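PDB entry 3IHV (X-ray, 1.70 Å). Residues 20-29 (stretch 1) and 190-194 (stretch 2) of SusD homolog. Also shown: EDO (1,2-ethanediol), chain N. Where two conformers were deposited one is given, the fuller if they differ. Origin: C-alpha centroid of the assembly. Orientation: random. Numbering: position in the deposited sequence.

Stretch 1 20-29: AKDVLLGVYR
Stretch 2, residues 190-194: DYRFS

A single hydrogen bond joins the two stretches, and it runs from backbone to side chain: Phe-193 N donates to Tyr-28 OH at 2.9 Å, with an N-H...O angle of 161°. The partners lie more than 160 residues apart in one chain.

Stretch 1 is helical and continues a helix begun earlier. Its i to i+4 bonds include Leu-24 N to Ala-20 O (2.9 Å), Leu-25 N to Lys-21 O (2.9 Å) and Tyr-28 N to Leu-24 O (3.2 Å). Stretch 2 has no regular structure. Tyr-191 has positive phi (63/20), Arg-192 is extended (-115/155), and Phe-193 is at -61/135. Ser-194 follows at -135/176 in the N-cap position of a helix, but its side chain makes no capping bond. The nearest CA atoms across the stretches are Tyr-28 CA and Arg-192 CA, 8.2 Å apart.

Tyr-28 points its CA-to-CB bond toward stretch 2, with chi1 m (-80°) and chi2 -84°. Its OH reaches the loop backbone and lies 3.5 Å from Arg-192 CA. The same OH sits at the edge of the Phe-193 ring. Phe-193 has chi1 -91°, between wells.

Arg-192 leaves its backbone sideways, with chi angles m, t, p and -176°. Its CG lies over one face of the Tyr-28 ring, 4.3 Å from the centroid, a CH-pi contact. The chain then runs along the helix. Arg-192 CD is 4.3 Å from Leu-25 CD2, Arg-192 NH2 is 3.9 Å from Leu-24 CD2, and Arg-192 NH1 is 4.1 Å from Lys-21 CD. These are van der Waals contacts; NE and NH2 find hydrogen bonds elsewhere in the structure.

An ethanediol, probably from the crystallisation liquor, borders the contact. Its O1 donates to Tyr-191 O at 2.8 Å, and its C1 lies 3.7 Å from Tyr-28 CE1, at the ring edge.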

ATOM      1  N   ALA A  20     -15.679  17.557 -17.210  1.00  9.42           N
ATOM      2  CA  ALA A  20     -14.276  17.246 -16.975  1.00  8.89           C
ATOM      3  C   ALA A  20     -14.144  16.330 -15.763  1.00  9.01           C
ATOM      4  O   ALA A  20     -13.312  15.397 -15.752  1.00  9.79           O
ATOM      5  CB  ALA A  20     -13.442  18.533 -16.764  1.00  8.44           C
ATOM      6  N   LYS A  21     -14.953  16.610 -14.736  1.00  8.56           N
ATOM      7  CA  LYS A  21     -14.919  15.856 -13.509  1.00  8.85           C
ATOM      8  C   LYS A  21     -15.224  14.378 -13.802  1.00  8.33           C
ATOM      9  O   LYS A  21     -14.579  13.491 -13.271  1.00  7.12           O
ATOM     10  CB  LYS A  21     -15.936  16.406 -12.503  1.00  9.05           C
ATOM     11  CG  LYS A  21     -15.818  15.706 -11.166  1.00 12.69           C
ATOM     12  CD  LYS A  21     -16.822  16.096 -10.109  1.00 17.61           C
ATOM     13  CE  LYS A  21     -18.144  15.428 -10.292  1.00 22.44           C
ATOM     14  NZ  LYS A  21     -18.827  15.365  -8.965  1.00 25.79           N
ATOM     15  N   ASP A  22     -16.231  14.139 -14.623  1.00  9.40           N
ATOM     16  CA  ASP A  22     -16.632  12.774 -14.996  0.50 10.14           C
ATOM     17  C   ASP A  22     -15.435  12.010 -15.584  1.00  9.64           C
ATOM     18  O   ASP A  22     -15.185  10.842 -15.228  1.00 10.53           O
ATOM     19  CB  ASP A  22     -17.825  12.858 -15.981  0.50 11.04           C
ATOM     20  CG  ASP A  22     -18.378  11.488 -16.401  0.50 12.72           C
ATOM     21  OD1 ASP A  22     -18.463  10.570 -15.565  0.50 13.83           O
ATOM     22  OD2 ASP A  22     -18.775  11.359 -17.588  0.50 16.58           O
ATOM     23  N   VAL A  23     -14.677  12.667 -16.471  1.00  8.26           N
ATOM     24  CA  VAL A  23     -13.498  12.024 -17.115  1.00  7.56           C
ATOM     25  C   VAL A  23     -12.394  11.807 -16.081  1.00  7.62           C
ATOM     26  O   VAL A  23     -11.741  10.751 -16.039  1.00  8.54           O
ATOM     27  CB  VAL A  23     -12.978  12.836 -18.306  1.00  7.60           C
ATOM     28  CG1 VAL A  23     -11.734  12.159 -18.887  1.00  7.29           C
ATOM     29  CG2 VAL A  23     -14.116  13.060 -19.373  1.00  8.73           C
ATOM     30  N   LEU A  24     -12.211  12.777 -15.184  1.00  7.27           N
ATOM     31  CA  LEU A  24     -11.227  12.632 -14.099  1.00  5.70           C
ATOM     32  C   LEU A  24     -11.522  11.430 -13.209  1.00  6.18           C
ATOM     33  O   LEU A  24     -10.638  10.686 -12.831  1.00  7.70           O
ATOM     34  CB  LEU A  24     -11.193  13.888 -13.212  1.00  5.84           C
ATOM     35  CG  LEU A  24     -10.332  13.812 -11.964  1.00  5.86           C
ATOM     36  CD1 LEU A  24      -8.871  13.718 -12.315  1.00  7.92           C
ATOM     37  CD2 LEU A  24     -10.618  15.041 -11.069  1.00  4.46           C
ATOM     38  N   LEU A  25     -12.782  11.236 -12.863  1.00  7.06           N
ATOM     39  CA  LEU A  25     -13.169  10.106 -12.052  1.00  6.70           C
ATOM     40  C   LEU A  25     -12.835   8.776 -12.745  1.00  6.65           C
ATOM     41  O   LEU A  25     -12.574   7.791 -12.066  1.00  6.50           O
ATOM     42  CB  LEU A  25     -14.650  10.208 -11.649  1.00  7.22           C
ATOM     43  CG  LEU A  25     -14.957  11.312 -10.601  1.00  8.08           C
ATOM     44  CD1 LEU A  25     -16.461  11.299 -10.298  1.00 12.23           C
ATOM     45  CD2 LEU A  25     -14.190  11.191  -9.350  1.00 12.14           C
ATOM     46  N   GLY A  26     -12.818   8.759 -14.075  1.00  7.52           N
ATOM     47  CA  GLY A  26     -12.389   7.578 -14.813  1.00  7.45           C
ATOM     48  C   GLY A  26     -10.903   7.258 -14.640  1.00  7.82           C
ATOM     49  O   GLY A  26     -10.478   6.082 -14.729  1.00  7.65           O
ATOM     50  N   VAL A  27     -10.081   8.289 -14.406  1.00  7.37           N
ATOM     51  CA  VAL A  27      -8.680   8.071 -14.111  1.00  7.54           C
ATOM     52  C   VAL A  27      -8.576   7.393 -12.735  1.00  7.63           C
ATOM     53  O   VAL A  27      -7.853   6.396 -12.558  1.00  8.14           O
ATOM     54  CB  VAL A  27      -7.837   9.390 -14.132  1.00  7.82           C
ATOM     55  CG1 VAL A  27      -6.325   9.057 -13.979  1.00  7.47           C
ATOM     56  CG2 VAL A  27      -8.103  10.183 -15.446  1.00  6.44           C
ATOM     57  N   TYR A  28      -9.271   7.952 -11.752  1.00  7.53           N
ATOM     58  CA  TYR A  28      -9.328   7.331 -10.446  1.00  7.17           C
ATOM     59  C   TYR A  28      -9.817   5.887 -10.464  1.00  6.87           C
ATOM     60  O   TYR A  28      -9.317   5.064  -9.696  1.00  6.75           O
ATOM     61  CB  TYR A  28     -10.256   8.086  -9.527  1.00  7.88           C
ATOM     62  CG  TYR A  28      -9.664   9.345  -8.899  1.00  5.52           C
ATOM     63  CD1 TYR A  28      -8.906   9.260  -7.751  1.00  6.78           C
ATOM     64  CD2 TYR A  28      -9.914  10.599  -9.441  1.00  6.12           C
ATOM     65  CE1 TYR A  28      -8.384  10.383  -7.141  1.00  8.24           C
ATOM     66  CE2 TYR A  28      -9.384  11.737  -8.861  1.00  6.25           C
ATOM     67  CZ  TYR A  28      -8.652  11.629  -7.678  1.00  7.35           C
ATOM     68  OH  TYR A  28      -8.112  12.720  -7.033  1.00  7.62           O
ATOM     69  N   ARG A  29     -10.807   5.588 -11.300  1.00  8.58           N
ATOM     70  CA  ARG A  29     -11.405   4.255 -11.316  1.00  8.98           C
ATOM     71  C   ARG A  29     -10.344   3.201 -11.608  1.00  8.73           C
ATOM     72  O   ARG A  29     -10.503   2.060 -11.210  1.00  9.40           O
ATOM     73  CB  ARG A  29     -12.541   4.231 -12.337  1.00 10.27           C
ATOM     74  CG  ARG A  29     -13.374   2.999 -12.442  1.00 14.47           C
ATOM     75  CD  ARG A  29     -14.505   3.288 -13.499  1.00 21.18           C
ATOM     76  NE  ARG A  29     -15.217   4.528 -13.160  1.00 25.80           N
ATOM     77  CZ  ARG A  29     -15.423   5.600 -13.951  1.00 26.79           C
ATOM     78  NH1 ARG A  29     -15.112   5.613 -15.248  1.00 29.34           N
ATOM     79  NH2 ARG A  29     -16.042   6.657 -13.437  1.00 26.50           N
ATOM     80  N   ASP A 190     -13.748  13.555  -0.859  1.00  6.95           N
ATOM     81  CA  ASP A 190     -13.608  12.232  -0.250  1.00  7.58           C
ATOM     82  C   ASP A 190     -12.873  11.309  -1.234  1.00  7.28           C
ATOM     83  O   ASP A 190     -13.265  11.196  -2.390  1.00  5.80           O
ATOM     84  CB  ASP A 190     -14.974  11.559   0.015  1.00  8.44           C
ATOM     85  CG  ASP A 190     -15.882  12.347   0.937  1.00 10.71           C
ATOM     86  OD1 ASP A 190     -15.776  13.573   1.021  1.00 13.08           O
ATOM     87  OD2 ASP A 190     -16.745  11.721   1.577  1.00 12.67           O
ATOM     88  N   TYR A 191     -11.783  10.714  -0.770  1.00  8.13           N
ATOM     89  CA  TYR A 191     -10.983   9.729  -1.519  1.00  7.79           C
ATOM     90  C   TYR A 191     -10.363  10.287  -2.784  1.00  8.51           C
ATOM     91  O   TYR A 191     -10.018   9.533  -3.698  1.00  9.35           O
ATOM     92  CB  TYR A 191     -11.809   8.475  -1.855  1.00  8.50           C
ATOM     93  CG  TYR A 191     -12.515   7.844  -0.667  1.00  7.86           C
ATOM     94  CD1 TYR A 191     -11.827   7.098   0.264  1.00  9.76           C
ATOM     95  CD2 TYR A 191     -13.904   7.984  -0.500  1.00  7.48           C
ATOM     96  CE1 TYR A 191     -12.480   6.505   1.352  1.00  7.14           C
ATOM     97  CE2 TYR A 191     -14.545   7.413   0.578  1.00  6.92           C
ATOM     98  CZ  TYR A 191     -13.833   6.680   1.494  1.00  6.74           C
ATOM     99  OH  TYR A 191     -14.463   6.110   2.568  1.00  7.81           O
ATOM    100  N   ARG A 192     -10.261  11.619  -2.857  1.00  7.55           N
ATOM    101  CA  ARG A 192      -9.606  12.282  -3.942  1.00  8.34           C
ATOM    102  C   ARG A 192      -8.364  13.007  -3.405  1.00  6.11           C
ATOM    103  O   ARG A 192      -8.244  13.315  -2.194  1.00  6.82           O
ATOM    104  CB  ARG A 192     -10.551  13.253  -4.628  1.00  8.65           C
ATOM    105  CG  ARG A 192     -11.602  12.499  -5.418  1.00 11.97           C
ATOM    106  CD  ARG A 192     -12.666  13.297  -5.898  1.00 13.42           C
ATOM    107  NE  ARG A 192     -12.224  14.370  -6.759  1.00 11.57           N
ATOM    108  CZ  ARG A 192     -13.054  15.275  -7.242  1.00  9.83           C
ATOM    109  NH1 ARG A 192     -14.359  15.184  -7.000  1.00 10.02           N
ATOM    110  NH2 ARG A 192     -12.583  16.279  -7.976  1.00  8.87           N
ATOM    111  N   PHE A 193      -7.413  13.220  -4.287  1.00  6.40           N
ATOM    112  CA  PHE A 193      -6.207  13.935  -3.932  1.00  5.63           C
ATOM    113  C   PHE A 193      -6.473  15.379  -3.468  1.00  5.80           C
ATOM    114  O   PHE A 193      -7.192  16.155  -4.119  1.00  6.62           O
ATOM    115  CB  PHE A 193      -5.228  14.015  -5.120  1.00  6.95           C
ATOM    116  CG  PHE A 193      -4.241  12.878  -5.164  1.00  7.34           C
ATOM    117  CD1 PHE A 193      -3.123  12.903  -4.346  1.00  8.57           C
ATOM    118  CD2 PHE A 193      -4.419  11.806  -6.013  1.00  9.08           C
ATOM    119  CE1 PHE A 193      -2.201  11.870  -4.350  1.00 10.49           C
ATOM    120  CE2 PHE A 193      -3.485  10.756  -6.022  1.00  9.69           C
ATOM    121  CZ  PHE A 193      -2.377  10.804  -5.199  1.00  8.45           C
ATOM    122  N   SER A 194      -5.806  15.719  -2.380  1.00  6.10           N
ATOM    123  CA  SER A 194      -5.736  17.054  -1.821  1.00  5.50           C
ATOM    124  C   SER A 194      -4.265  17.279  -1.478  1.00  4.76           C
ATOM    125  O   SER A 194      -3.464  16.356  -1.578  1.00  4.53           O
ATOM    126  CB  SER A 194      -6.612  17.221  -0.610  1.00  5.41           C
ATOM    127  OG  SER A 194      -7.989  17.241  -1.007  1.00  6.62           O
TER
HETATM  128  C1  EDO N  23      -6.657   8.479  -4.514  1.00 25.15           C
HETATM  129  O1  EDO N  23      -7.201   9.574  -3.746  1.00 23.43           O
HETATM  130  C2  EDO N  23      -7.224   7.137  -4.022  1.00 23.06           C
HETATM  131  O2  EDO N  23      -8.656   7.083  -3.953  1.00 21.76           O